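Local coordinates for DUF115 domain-containing protein (Magnetospirillum magneticum AMB-1, PDB 5MU5) that is a Maf-family glycosyltransferase that probably glycosylates flagellin and takes part in the formation of bacterial flagella, at residues Ser262-Ser267 with Thr398-Ala403; Gln320-Asn325 with Asn351-Arg356; Ala332-His337 with Arg358-Asp363; Ser344-Gly349 with Asp363-Phe368. All blocks are in the same frame, centred on the assembly; numbering follows the deposited sequence.

Contact 1 (Ser262-Ser267 with Thr398-Ala403); sequences SILQHS and TTAALA
Leaving strand 262-263 in an extended conformation, the chain at Leu-264 to Ser-267 runs past the C-terminal part of helix 393-404, and the CA atoms of His-266 and Ala-403 come within 4.8 Å. The contact belongs to the alpha/beta fold of the MptE-like region, whose largely parallel sheet has helices packed against it; strand 262-263 pairs there with strand 363-367, and the helix lies over the same sheet. A nearly straight backbone bond joins the two segments, from Ser-267 N to Ala-403 O at 2.8 Å, the acceptor being a carbonyl near the C-terminal end of the helix. A water bridges Ser-267 O and Leu-402 O, the latter also bound by Arg-407.

Ala-403 is the main side-chain partner. Its methyl lies over one face of the His-266 imidazole, 3.8 Å from the ring centroid, in a CH-pi contact displaced toward the ND1 and CE1 rim. The ring's NE2 bonds to Ser-385 O, which helps to fix the rotation of the ring against the methyl. Further in, Leu-264 has CG anti to its backbone N (chi1 -174°), and its two methyls reach the helix at successive turns. CD2 touches the CB of Ala-403 at 4.5 Å, while CD1 of Leu-264 rests 4.3 Å from the CB of Ala-400.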
loop_
_atom_site.group_PDB
_atom_site.type_symbol
_atom_site.label_atom_id
_atom_site.label_comp_id
_atom_site.label_asym_id
_atom_site.label_seq_id
_atom_site.Cartn_x
_atom_site.Cartn_y
_atom_site.Cartn_z
ATOM N N SER A 262 9.881 -5.987 26.643
ATOM C CA SER A 262 10.927 -6.519 25.806
ATOM C C SER A 262 10.552 -6.335 24.338
ATOM O O SER A 262 9.435 -5.931 24.021
ATOM C CB SER A 262 11.154 -7.982 26.117
ATOM O OG SER A 262 11.547 -8.170 27.459
ATOM N N ILE A 263 11.513 -6.612 23.465
ATOM C CA ILE A 263 11.401 -6.388 22.045
ATOM C C ILE A 263 11.620 -7.697 21.331
ATOM O O ILE A 263 12.583 -8.404 21.627
ATOM C CB ILE A 263 12.502 -5.441 21.547
ATOM C CG1 ILE A 263 12.465 -4.113 22.298
ATOM C CG2 ILE A 263 12.318 -5.175 20.063
ATOM C CD1 ILE A 263 11.120 -3.415 22.214
ATOM N N LEU A 264 10.748 -8.008 20.381
ATOM C CA LEU A 264 10.853 -9.230 19.599
ATOM C C LEU A 264 12.033 -9.205 18.620
ATOM O O LEU A 264 12.316 -8.197 17.986
ATOM C CB LEU A 264 9.557 -9.468 18.852
ATOM C CG LEU A 264 9.445 -10.792 18.097
ATOM C CD1 LEU A 264 7.991 -11.239 17.978
ATOM C CD2 LEU A 264 10.056 -10.681 16.705
ATOM N N GLN A 265 12.682 -10.355 18.481
ATOM C CA GLN A 265 13.871 -10.518 17.638
ATOM C C GLN A 265 13.729 -11.809 16.818
ATOM O O GLN A 265 13.168 -12.776 17.297
ATOM C CB GLN A 265 15.084 -10.572 18.544
ATOM C CG GLN A 265 16.404 -10.345 17.879
ATOM C CD GLN A 265 17.482 -9.960 18.884
ATOM O OE1 GLN A 265 18.379 -9.181 18.575
ATOM N NE2 GLN A 265 17.378 -10.466 20.094
ATOM N N HIS A 266 14.171 -11.783 15.561
ATOM C CA HIS A 266 14.145 -12.952 14.697
ATOM C C HIS A 266 15.209 -13.903 15.147
ATOM O O HIS A 266 16.276 -13.488 15.529
ATOM C CB HIS A 266 14.387 -12.572 13.242
ATOM C CG HIS A 266 13.208 -11.916 12.602
ATOM N ND1 HIS A 266 12.423 -12.550 11.658
ATOM C CD2 HIS A 266 12.643 -10.704 12.808
ATOM C CE1 HIS A 266 11.442 -11.740 11.291
ATOM N NE2 HIS A 266 11.546 -10.619 11.980
ATOM N N SER A 267 14.902 -15.186 15.112
ATOM C CA SER A 267 15.826 -16.210 15.525
ATOM C C SER A 267 16.433 -16.885 14.306
ATOM O O SER A 267 15.741 -17.209 13.367
ATOM C CB SER A 267 15.088 -17.246 16.367
ATOM O OG SER A 267 15.949 -18.313 16.717
ATOM N N THR A 398 0.994 -15.945 13.364
ATOM C CA THR A 398 1.698 -16.843 12.470
ATOM C C THR A 398 3.083 -16.323 12.154
ATOM O O THR A 398 4.058 -17.070 12.209
ATOM C CB THR A 398 0.911 -17.009 11.186
ATOM O OG1 THR A 398 -0.381 -17.529 11.523
ATOM C CG2 THR A 398 1.628 -17.946 10.235
ATOM N N THR A 399 3.190 -15.037 11.844
ATOM C CA THR A 399 4.481 -14.484 11.449
ATOM C C THR A 399 5.399 -14.397 12.669
ATOM O O THR A 399 6.602 -14.652 12.550
ATOM C CB THR A 399 4.370 -13.125 10.697
ATOM O OG1 THR A 399 5.662 -12.753 10.193
ATOM C CG2 THR A 399 3.896 -12.014 11.606
ATOM N N ALA A 400 4.826 -14.075 13.834
ATOM C CA ALA A 400 5.611 -14.019 15.083
ATOM C C ALA A 400 6.182 -15.389 15.378
ATOM O O ALA A 400 7.338 -15.512 15.754
ATOM C CB ALA A 400 4.769 -13.549 16.258
ATOM N N ALA A 401 5.371 -16.422 15.205
ATOM C CA ALA A 401 5.809 -17.786 15.501
ATOM C C ALA A 401 6.983 -18.224 14.625
ATOM O O ALA A 401 7.927 -18.843 15.102
ATOM C CB ALA A 401 4.656 -18.750 15.338
ATOM N N LEU A 402 6.917 -17.890 13.344
ATOM C CA LEU A 402 7.970 -18.253 12.408
ATOM C C LEU A 402 9.228 -17.451 12.698
ATOM O O LEU A 402 10.329 -17.974 12.632
ATOM C CB LEU A 402 7.501 -18.029 10.958
ATOM C CG LEU A 402 6.386 -18.977 10.527
ATOM C CD1 LEU A 402 5.668 -18.429 9.298
ATOM C CD2 LEU A 402 6.934 -20.380 10.273
ATOM N N ALA A 403 9.049 -16.189 13.067
ATOM C CA ALA A 403 10.172 -15.325 13.391
ATOM C C ALA A 403 10.946 -15.842 14.626
ATOM O O ALA A 403 12.185 -15.832 14.645
ATOM C CB ALA A 403 9.679 -13.914 13.604
HETATM O O HOH W 1 13.112 -17.498 12.434
#

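Contact 2 (Gln320-Asn325 with Asn351-Arg356); sequences QMLLEN and NTVDPR
Asn-325 and Thr-352 make the direct polar link: the side-chain ND2 of Asn-325 donates to Thr-352 O at 2.9 Å, with the acceptor lying almost in the amide plane and an N-H...O angle of 164°. The same amide nitrogen also bonds to Glu-247 of helix 242-257, so two acceptors hold the group in place. Beside this bond, Val-353 pushes CG1 toward the turn after strand 319-322. That methyl sits 3.7 Å from Leu-322 CD2 and also meets the carbonyl oxygens of Leu-322 and Glu-324. A bridging water donates to Glu-324 O and accepts from Asp-354 N, a water-mediated link between the two backbones.

In the next shell, Asn-255 of helix 242-257 bonds to the carbonyls of Asn-351 and Val-353 and so anchors the loop to that helix. Asp-354 closes an Asx turn, OD1 accepting from Arg-356 N at 3.0 Å. The guanidinium of Arg-356 grips the same carboxylate side-on, with NE 2.8 Å from Asp-354 OD1 and NH2 bound to OD2. The whole is a meeting of loops at the C-terminal ends of neighbouring parallel strands, the edge where alpha/beta folds commonly place their binding sites.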
loop_
_atom_site.group_PDB
_atom_site.type_symbol
_atom_site.label_atom_id
_atom_site.label_comp_id
_atom_site.label_asym_id
_atom_site.label_seq_id
_atom_site.Cartn_x
_atom_site.Cartn_y
_atom_site.Cartn_z
ATOM N N GLN A 320 -0.185 -14.285 23.952
ATOM C CA GLN A 320 -1.403 -13.617 23.519
ATOM C C GLN A 320 -0.990 -12.530 22.520
ATOM O O GLN A 320 -0.136 -11.682 22.813
ATOM C CB GLN A 320 -2.159 -13.021 24.718
ATOM C CG GLN A 320 -3.336 -12.113 24.361
ATOM C CD GLN A 320 -4.491 -12.871 23.729
ATOM O OE1 GLN A 320 -4.778 -14.014 24.095
ATOM N NE2 GLN A 320 -5.168 -12.236 22.786
ATOM N N MET A 321 -1.598 -12.565 21.335
ATOM C CA MET A 321 -1.228 -11.636 20.269
ATOM C C MET A 321 -2.231 -10.507 20.157
ATOM O O MET A 321 -3.458 -10.721 20.299
ATOM C CB MET A 321 -1.151 -12.339 18.928
ATOM C CG MET A 321 -0.343 -13.613 18.913
ATOM S SD MET A 321 1.407 -13.413 19.228
ATOM C CE MET A 321 1.798 -12.153 17.997
ATOM N N LEU A 322 -1.704 -9.308 19.916
ATOM C CA LEU A 322 -2.536 -8.154 19.657
ATOM C C LEU A 322 -1.898 -7.329 18.549
ATOM O O LEU A 322 -0.720 -6.969 18.648
ATOM C CB LEU A 322 -2.698 -7.311 20.907
ATOM C CG LEU A 322 -3.733 -6.201 20.807
ATOM C CD1 LEU A 322 -5.135 -6.763 20.575
ATOM C CD2 LEU A 322 -3.696 -5.330 22.063
ATOM N N LEU A 323 -2.686 -7.020 17.517
ATOM C CA LEU A 323 -2.228 -6.215 16.376
ATOM C C LEU A 323 -2.767 -4.791 16.447
ATOM O O LEU A 323 -2.014 -3.843 16.333
ATOM C CB LEU A 323 -2.691 -6.851 15.065
ATOM C CG LEU A 323 -2.423 -6.100 13.742
ATOM C CD1 LEU A 323 -0.935 -5.973 13.497
ATOM C CD2 LEU A 323 -3.086 -6.808 12.566
ATOM N N GLU A 324 -4.074 -4.666 16.645
ATOM C CA GLU A 324 -4.761 -3.385 16.557
ATOM C C GLU A 324 -4.429 -2.375 17.635
ATOM O O GLU A 324 -4.291 -2.700 18.815
ATOM C CB GLU A 324 -6.279 -3.570 16.631
ATOM C CG GLU A 324 -6.945 -4.359 15.515
ATOM C CD GLU A 324 -8.479 -4.254 15.599
ATOM O OE1 GLU A 324 -9.015 -3.135 15.377
ATOM O OE2 GLU A 324 -9.157 -5.280 15.885
ATOM N N ASN A 325 -4.352 -1.128 17.196
ATOM C CA ASN A 325 -4.291 0.017 18.075
ATOM C C ASN A 325 -5.728 0.319 18.538
ATOM O O ASN A 325 -6.679 -0.160 17.954
ATOM C CB ASN A 325 -3.727 1.226 17.296
ATOM C CG ASN A 325 -4.028 2.555 17.980
ATOM O OD1 ASN A 325 -5.002 3.242 17.617
ATOM N ND2 ASN A 325 -3.234 2.898 19.006
ATOM N N ASN A 351 3.998 -2.292 18.579
ATOM C CA ASN A 351 4.367 -1.159 19.406
ATOM C C ASN A 351 3.275 -0.103 19.523
ATOM O O ASN A 351 3.318 0.736 20.422
ATOM C CB ASN A 351 5.670 -0.513 18.925
ATOM C CG ASN A 351 5.612 -0.024 17.484
ATOM O OD1 ASN A 351 5.247 -0.764 16.545
ATOM N ND2 ASN A 351 6.021 1.227 17.291
ATOM N N THR A 352 2.281 -0.165 18.636
ATOM C CA THR A 352 1.194 0.793 18.647
ATOM C C THR A 352 -0.070 0.311 19.348
ATOM O O THR A 352 -1.084 0.974 19.258
ATOM C CB THR A 352 0.805 1.173 17.221
ATOM O OG1 THR A 352 0.366 0.004 16.549
ATOM C CG2 THR A 352 2.004 1.805 16.476
ATOM N N VAL A 353 -0.037 -0.823 20.047
ATOM C CA VAL A 353 -1.232 -1.232 20.783
ATOM C C VAL A 353 -1.511 -0.255 21.926
ATOM O O VAL A 353 -0.613 0.477 22.381
ATOM C CB VAL A 353 -1.152 -2.671 21.328
ATOM C CG1 VAL A 353 -0.947 -3.642 20.177
ATOM C CG2 VAL A 353 -0.079 -2.829 22.418
ATOM N N ASP A 354 -2.753 -0.237 22.397
ATOM C CA ASP A 354 -3.113 0.671 23.483
ATOM C C ASP A 354 -2.149 0.512 24.681
ATOM O O ASP A 354 -1.930 -0.582 25.144
ATOM C CB ASP A 354 -4.565 0.436 23.910
ATOM C CG ASP A 354 -5.125 1.579 24.783
ATOM O OD1 ASP A 354 -4.780 1.639 25.988
ATOM O OD2 ASP A 354 -5.924 2.395 24.254
ATOM N N PRO A 355 -1.583 1.610 25.195
ATOM C CA PRO A 355 -0.657 1.501 26.340
ATOM C C PRO A 355 -1.205 0.782 27.559
ATOM O O PRO A 355 -0.425 0.226 28.322
ATOM C CB PRO A 355 -0.375 2.955 26.713
ATOM C CG PRO A 355 -0.640 3.721 25.481
ATOM C CD PRO A 355 -1.734 3.004 24.744
ATOM N N ARG A 356 -2.524 0.797 27.742
ATOM C CA ARG A 356 -3.161 0.131 28.895
ATOM C C ARG A 356 -3.164 -1.388 28.795
ATOM O O ARG A 356 -3.509 -2.072 29.752
ATOM C CB ARG A 356 -4.610 0.610 29.056
ATOM C CG ARG A 356 -4.728 2.085 29.389
ATOM C CD ARG A 356 -6.158 2.543 29.278
ATOM N NE ARG A 356 -6.589 2.608 27.889
ATOM C CZ ARG A 356 -7.765 3.087 27.483
ATOM N NH1 ARG A 356 -8.661 3.525 28.353
ATOM N NH2 ARG A 356 -8.053 3.125 26.203
HETATM O O HOH W 2 -4.936 -1.615 21.295
#

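Contact 3 (Ala332-His337 with Arg358-Asp363); sequences ALAAVH and RDLFED
The backbones of helix 327-340 and of the loop leading into strand 363-367 stay well apart, with 6.8 Å between the CA atoms of Ala-334 and Leu-360, their nearest pair. The contact belongs to the alpha/beta architecture of the MptE-like domain: the helix connects strands 319-322 and 346-350 in a beta-alpha-beta crossover, and the loop packs beside it. A bond from Phe-361 N to Arg-358 O turns the chain there.

Leu-360 carries most of the packing. Its CG lies anti to the carbonyl carbon (chi1 -50°), and the branch beyond divides its methyls between helix residues. CD1 rests against the backbone of Ala-334, 3.8 Å from the N of that residue, and also touches the CB of Leu-333 at 4.0 Å. CD2 meets His-337, with 3.9 Å between it and the ring's CD2. The imidazole crosses the leucine at a slant and turns one face to the carbonyl carbon of Leu-360; its CE1 comes 3.3 Å from Leu-360 O without a hydrogen bond across the contact. An alanine at His-337 would probably uncover one flank of Leu-360, leaving its CD2 methyl and carbonyl without the ring beside them. Deeper in, Phe-361 is buried against Phe-342, their planes turned by about 40°, and lies on Gln-320 of strand 319-322. The CD1 methyl of Leu-333 approaches this phenyl ring at its edge, 4.4 Å from Phe-361 CE1.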
loop_
_atom_site.group_PDB
_atom_site.type_symbol
_atom_site.label_atom_id
_atom_site.label_comp_id
_atom_site.label_asym_id
_atom_site.label_seq_id
_atom_site.Cartn_x
_atom_site.Cartn_y
_atom_site.Cartn_z
ATOM N N ALA A 332 -11.934 -5.104 24.864
ATOM C CA ALA A 332 -12.264 -6.525 24.644
ATOM C C ALA A 332 -11.306 -7.435 25.442
ATOM O O ALA A 332 -11.738 -8.322 26.173
ATOM C CB ALA A 332 -12.230 -6.858 23.155
ATOM N N LEU A 333 -10.009 -7.179 25.324
ATOM C CA LEU A 333 -9.022 -7.921 26.093
ATOM C C LEU A 333 -9.233 -7.798 27.579
ATOM O O LEU A 333 -9.117 -8.784 28.296
ATOM C CB LEU A 333 -7.608 -7.447 25.787
ATOM C CG LEU A 333 -6.843 -8.210 24.726
ATOM C CD1 LEU A 333 -5.456 -7.582 24.634
ATOM C CD2 LEU A 333 -6.745 -9.688 25.078
ATOM N N ALA A 334 -9.503 -6.584 28.045
ATOM C CA ALA A 334 -9.722 -6.349 29.477
ATOM C C ALA A 334 -10.900 -7.151 30.026
ATOM O O ALA A 334 -10.830 -7.667 31.131
ATOM C CB ALA A 334 -9.931 -4.861 29.753
ATOM N N ALA A 335 -11.990 -7.230 29.261
ATOM C CA ALA A 335 -13.181 -8.016 29.657
ATOM C C ALA A 335 -12.838 -9.505 29.845
ATOM O O ALA A 335 -13.324 -10.158 30.764
ATOM C CB ALA A 335 -14.291 -7.853 28.615
ATOM N N VAL A 336 -11.985 -10.033 28.974
ATOM C CA VAL A 336 -11.543 -11.425 29.084
ATOM C C VAL A 336 -10.659 -11.612 30.325
ATOM O O VAL A 336 -10.799 -12.599 31.031
ATOM C CB VAL A 336 -10.786 -11.885 27.828
ATOM C CG1 VAL A 336 -10.325 -13.314 27.999
ATOM C CG2 VAL A 336 -11.654 -11.752 26.578
ATOM N N HIS A 337 -9.746 -10.675 30.567
ATOM C CA HIS A 337 -8.906 -10.667 31.776
ATOM C C HIS A 337 -9.750 -10.641 33.058
ATOM O O HIS A 337 -9.518 -11.401 34.002
ATOM C CB HIS A 337 -7.997 -9.431 31.747
ATOM C CG HIS A 337 -7.140 -9.266 32.963
ATOM N ND1 HIS A 337 -6.042 -10.064 33.222
ATOM C CD2 HIS A 337 -7.192 -8.364 33.967
ATOM C CE1 HIS A 337 -5.468 -9.673 34.343
ATOM N NE2 HIS A 337 -6.146 -8.643 34.813
ATOM N N ARG A 358 -0.637 -3.232 28.613
ATOM C CA ARG A 358 0.453 -3.681 29.461
ATOM C C ARG A 358 -0.032 -4.120 30.836
ATOM O O ARG A 358 0.338 -5.205 31.303
ATOM C CB ARG A 358 1.522 -2.589 29.603
ATOM C CG ARG A 358 2.768 -3.090 30.324
ATOM C CD ARG A 358 4.038 -2.674 29.608
ATOM N NE ARG A 358 4.528 -1.372 30.045
ATOM C CZ ARG A 358 5.108 -0.473 29.255
ATOM N NH1 ARG A 358 5.231 -0.695 27.946
ATOM N NH2 ARG A 358 5.528 0.679 29.774
ATOM N N ASP A 359 -0.873 -3.285 31.453
ATOM C CA ASP A 359 -1.452 -3.542 32.783
ATOM C C ASP A 359 -2.133 -4.904 32.923
ATOM O O ASP A 359 -2.152 -5.467 33.995
ATOM C CB ASP A 359 -2.521 -2.502 33.132
ATOM C CG ASP A 359 -2.028 -1.063 33.043
ATOM O OD1 ASP A 359 -0.806 -0.820 33.135
ATOM O OD2 ASP A 359 -2.895 -0.170 32.885
ATOM N N LEU A 360 -2.694 -5.435 31.847
ATOM C CA LEU A 360 -3.422 -6.698 31.925
ATOM C C LEU A 360 -2.512 -7.904 31.981
ATOM O O LEU A 360 -2.978 -9.021 32.203
ATOM C CB LEU A 360 -4.337 -6.850 30.711
ATOM C CG LEU A 360 -5.241 -5.656 30.408
ATOM C CD1 LEU A 360 -5.969 -5.882 29.090
ATOM C CD2 LEU A 360 -6.209 -5.414 31.555
ATOM N N PHE A 361 -1.224 -7.690 31.747
ATOM C CA PHE A 361 -0.287 -8.795 31.636
ATOM C C PHE A 361 0.924 -8.638 32.512
ATOM O O PHE A 361 1.511 -7.578 32.583
ATOM C CB PHE A 361 0.218 -8.933 30.204
ATOM C CG PHE A 361 -0.811 -9.424 29.264
ATOM C CD1 PHE A 361 -1.656 -8.530 28.628
ATOM C CD2 PHE A 361 -0.943 -10.775 29.014
ATOM C CE1 PHE A 361 -2.624 -8.975 27.764
ATOM C CE2 PHE A 361 -1.908 -11.226 28.145
ATOM C CZ PHE A 361 -2.750 -10.326 27.521
ATOM N N GLU A 362 1.304 -9.740 33.136
ATOM C CA GLU A 362 2.571 -9.827 33.836
ATOM C C GLU A 362 3.732 -9.292 32.978
ATOM O O GLU A 362 4.553 -8.518 33.461
ATOM C CB GLU A 362 2.821 -11.296 34.227
ATOM C CG GLU A 362 1.990 -11.724 35.436
ATOM C CD GLU A 362 1.893 -13.227 35.627
ATOM O OE1 GLU A 362 2.590 -13.977 34.903
ATOM O OE2 GLU A 362 1.110 -13.651 36.512
ATOM N N ASP A 363 3.747 -9.661 31.694
ATOM C CA ASP A 363 4.875 -9.397 30.813
ATOM C C ASP A 363 4.473 -9.095 29.348
ATOM O O ASP A 363 3.557 -9.715 28.787
ATOM C CB ASP A 363 5.775 -10.619 30.886
ATOM C CG ASP A 363 6.884 -10.579 29.894
ATOM O OD1 ASP A 363 7.670 -9.605 29.876
ATOM O OD2 ASP A 363 6.978 -11.550 29.126
#

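Contact 4 (Ser344-Gly349 with Asp363-Phe368); sequences SATLIG and DVVYYF
Backbone hydrogen bonds between Leu-347, Gly-349 and strand 363-367 define two adjacent parallel strands, their axes 4.7 Å apart and inclined by 19°. Leu-347 N donates to Asp-363 O and its carbonyl accepts from Val-365 N, the latter bond 2.8 Å long. Gly-349 repeats the pattern two residues on, with N donating to Val-365 O and O accepting from Tyr-367 N. Some CA-H groups lean on the same carbonyls, among them Tyr-366 CA, 3.1 Å from Gly-349 O.

Polar side chains meet at the beginning of the pair. Thr-346 OG1 donates to Asp-363 OD2 at 3.0 Å, using the anti lone pair of that oxygen. Asp-363 CG is anti to its backbone N (chi1 172°), a setting that brings the carboxylate within reach of Thr-346, and OD2 also forms a salt bridge with Arg-526. A valine in place of Thr-346 would probably leave Asp-363 OD2 with one donor fewer and its carboxylate less firmly oriented.

Apolar contacts fall on both faces of the sheet. On one, Thr-346 CG2 meets Val-365 CG2 at 3.7 Å and Ile-348 CG1 touches Val-365 CB at 4.3 Å. On the other, Leu-347 and Val-364 lie side by side, 3.9 Å between Leu-347 CD1 and Val-364 CG1, and the latter methyl also lies over one face of the Tyr-366 ring, toward its rim.

Together, the hydroxyl and the arginine probably stabilise the negative charge of Asp-363 at the start of a largely buried strand pair.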
loop_
_atom_site.group_PDB
_atom_site.type_symbol
_atom_site.label_atom_id
_atom_site.label_comp_id
_atom_site.label_asym_id
_atom_site.label_seq_id
_atom_site.Cartn_x
_atom_site.Cartn_y
_atom_site.Cartn_z
ATOM N N SER A 344 -0.114 -16.808 33.278
ATOM C CA SER A 344 1.287 -16.545 32.948
ATOM C C SER A 344 1.529 -16.148 31.473
ATOM O O SER A 344 2.668 -16.141 31.031
ATOM C CB SER A 344 2.083 -17.807 33.228
ATOM O OG SER A 344 1.586 -18.839 32.392
ATOM N N ALA A 345 0.475 -15.843 30.717
ATOM C CA ALA A 345 0.626 -15.506 29.291
ATOM C C ALA A 345 1.455 -14.247 29.075
ATOM O O ALA A 345 1.301 -13.278 29.785
ATOM C CB ALA A 345 -0.744 -15.344 28.630
ATOM N N THR A 346 2.353 -14.289 28.103
ATOM C CA THR A 346 3.097 -13.115 27.670
ATOM C C THR A 346 2.314 -12.511 26.512
ATOM O O THR A 346 1.814 -13.232 25.655
ATOM C CB THR A 346 4.513 -13.515 27.211
ATOM O OG1 THR A 346 5.270 -13.865 28.360
ATOM C CG2 THR A 346 5.247 -12.388 26.480
ATOM N N LEU A 347 2.195 -11.195 26.499
ATOM C CA LEU A 347 1.545 -10.484 25.407
ATOM C C LEU A 347 2.593 -10.108 24.360
ATOM O O LEU A 347 3.613 -9.519 24.694
ATOM C CB LEU A 347 0.848 -9.237 25.958
ATOM C CG LEU A 347 0.104 -8.230 25.064
ATOM C CD1 LEU A 347 1.075 -7.423 24.233
ATOM C CD2 LEU A 347 -0.928 -8.875 24.166
ATOM N N ILE A 348 2.361 -10.483 23.103
ATOM C CA ILE A 348 3.215 -10.026 22.011
ATOM C C ILE A 348 2.341 -9.117 21.198
ATOM O O ILE A 348 1.351 -9.560 20.621
ATOM C CB ILE A 348 3.713 -11.146 21.095
ATOM C CG1 ILE A 348 4.562 -12.138 21.896
ATOM C CG2 ILE A 348 4.503 -10.552 19.922
ATOM C CD1 ILE A 348 5.059 -13.306 21.067
ATOM N N GLY A 349 2.701 -7.844 21.162
ATOM C CA GLY A 349 1.921 -6.881 20.454
ATOM C C GLY A 349 2.749 -5.933 19.622
ATOM O O GLY A 349 3.963 -5.781 19.799
ATOM N N ASP A 363 3.747 -9.661 31.694
ATOM C CA ASP A 363 4.875 -9.397 30.813
ATOM C C ASP A 363 4.473 -9.095 29.348
ATOM O O ASP A 363 3.557 -9.715 28.787
ATOM C CB ASP A 363 5.775 -10.619 30.886
ATOM C CG ASP A 363 6.884 -10.579 29.894
ATOM O OD1 ASP A 363 7.670 -9.605 29.876
ATOM O OD2 ASP A 363 6.978 -11.550 29.126
ATOM N N VAL A 364 5.199 -8.170 28.730
ATOM C CA VAL A 364 4.861 -7.634 27.424
ATOM C C VAL A 364 6.071 -7.558 26.500
ATOM O O VAL A 364 7.109 -7.052 26.880
ATOM C CB VAL A 364 4.268 -6.211 27.573
ATOM C CG1 VAL A 364 3.869 -5.630 26.223
ATOM C CG2 VAL A 364 3.046 -6.238 28.481
ATOM N N VAL A 365 5.907 -8.064 25.287
ATOM C CA VAL A 365 6.902 -7.989 24.240
ATOM C C VAL A 365 6.303 -7.258 23.030
ATOM O O VAL A 365 5.183 -7.558 22.603
ATOM C CB VAL A 365 7.331 -9.376 23.765
ATOM C CG1 VAL A 365 8.424 -9.243 22.720
ATOM C CG2 VAL A 365 7.814 -10.216 24.941
ATOM N N TYR A 366 7.058 -6.306 22.486
ATOM C CA TYR A 366 6.625 -5.530 21.348
ATOM C C TYR A 366 7.422 -5.870 20.097
ATOM O O TYR A 366 8.601 -6.139 20.171
ATOM C CB TYR A 366 6.808 -4.027 21.601
ATOM C CG TYR A 366 5.943 -3.493 22.687
ATOM C CD1 TYR A 366 4.574 -3.513 22.568
ATOM C CD2 TYR A 366 6.504 -2.976 23.853
ATOM C CE1 TYR A 366 3.778 -3.033 23.572
ATOM C CE2 TYR A 366 5.719 -2.505 24.873
ATOM C CZ TYR A 366 4.363 -2.525 24.723
ATOM O OH TYR A 366 3.584 -2.058 25.736
ATOM N N TYR A 367 6.772 -5.826 18.944
ATOM C CA TYR A 367 7.491 -5.825 17.681
ATOM C C TYR A 367 7.135 -4.482 17.033
ATOM O O TYR A 367 6.144 -3.834 17.406
ATOM C CB TYR A 367 7.104 -7.006 16.812
ATOM C CG TYR A 367 5.747 -6.886 16.179
ATOM C CD1 TYR A 367 4.618 -7.294 16.836
ATOM C CD2 TYR A 367 5.606 -6.342 14.910
ATOM C CE1 TYR A 367 3.360 -7.160 16.246
ATOM C CE2 TYR A 367 4.371 -6.216 14.314
ATOM C CZ TYR A 367 3.253 -6.618 14.985
ATOM O OH TYR A 367 2.035 -6.497 14.356
ATOM N N PHE A 368 7.955 -4.054 16.090
ATOM C CA PHE A 368 7.752 -2.772 15.449
ATOM C C PHE A 368 7.039 -2.918 14.131
ATOM O O PHE A 368 7.527 -3.544 13.194
ATOM C CB PHE A 368 9.068 -2.006 15.343
ATOM C CG PHE A 368 9.530 -1.551 16.661
ATOM C CD1 PHE A 368 10.252 -2.394 17.466
ATOM C CD2 PHE A 368 9.113 -0.332 17.161
ATOM C CE1 PHE A 368 10.607 -2.009 18.733
ATOM C CE2 PHE A 368 9.490 0.081 18.423
ATOM C CZ PHE A 368 10.236 -0.765 19.212
#

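In the fold
All four contacts lie in the MptE-like region on the same side of the chain's centre, and contacts 1, 2 and 4 reach one mixed, mainly parallel sheet. Its strands 319-322, 346-350, 363-367 and 262-263 are consecutive neighbours, so contact 4 stands between contact 2, about 9 Å away between centres, and contact 1, about 11 Å away. Contact 3 joins helix 327-340 to the loop before strand 363-367, its centre about 11 Å from those of contacts 2 and 4. Along the chain, contact 1 encloses the other three, whose segments alternate. Ala-400 packs on Met-321, and Leu-333 on Leu-322, joining strands and helices into one alpha/beta unit, probably the core of the glycosyltransferase's MptE-like part.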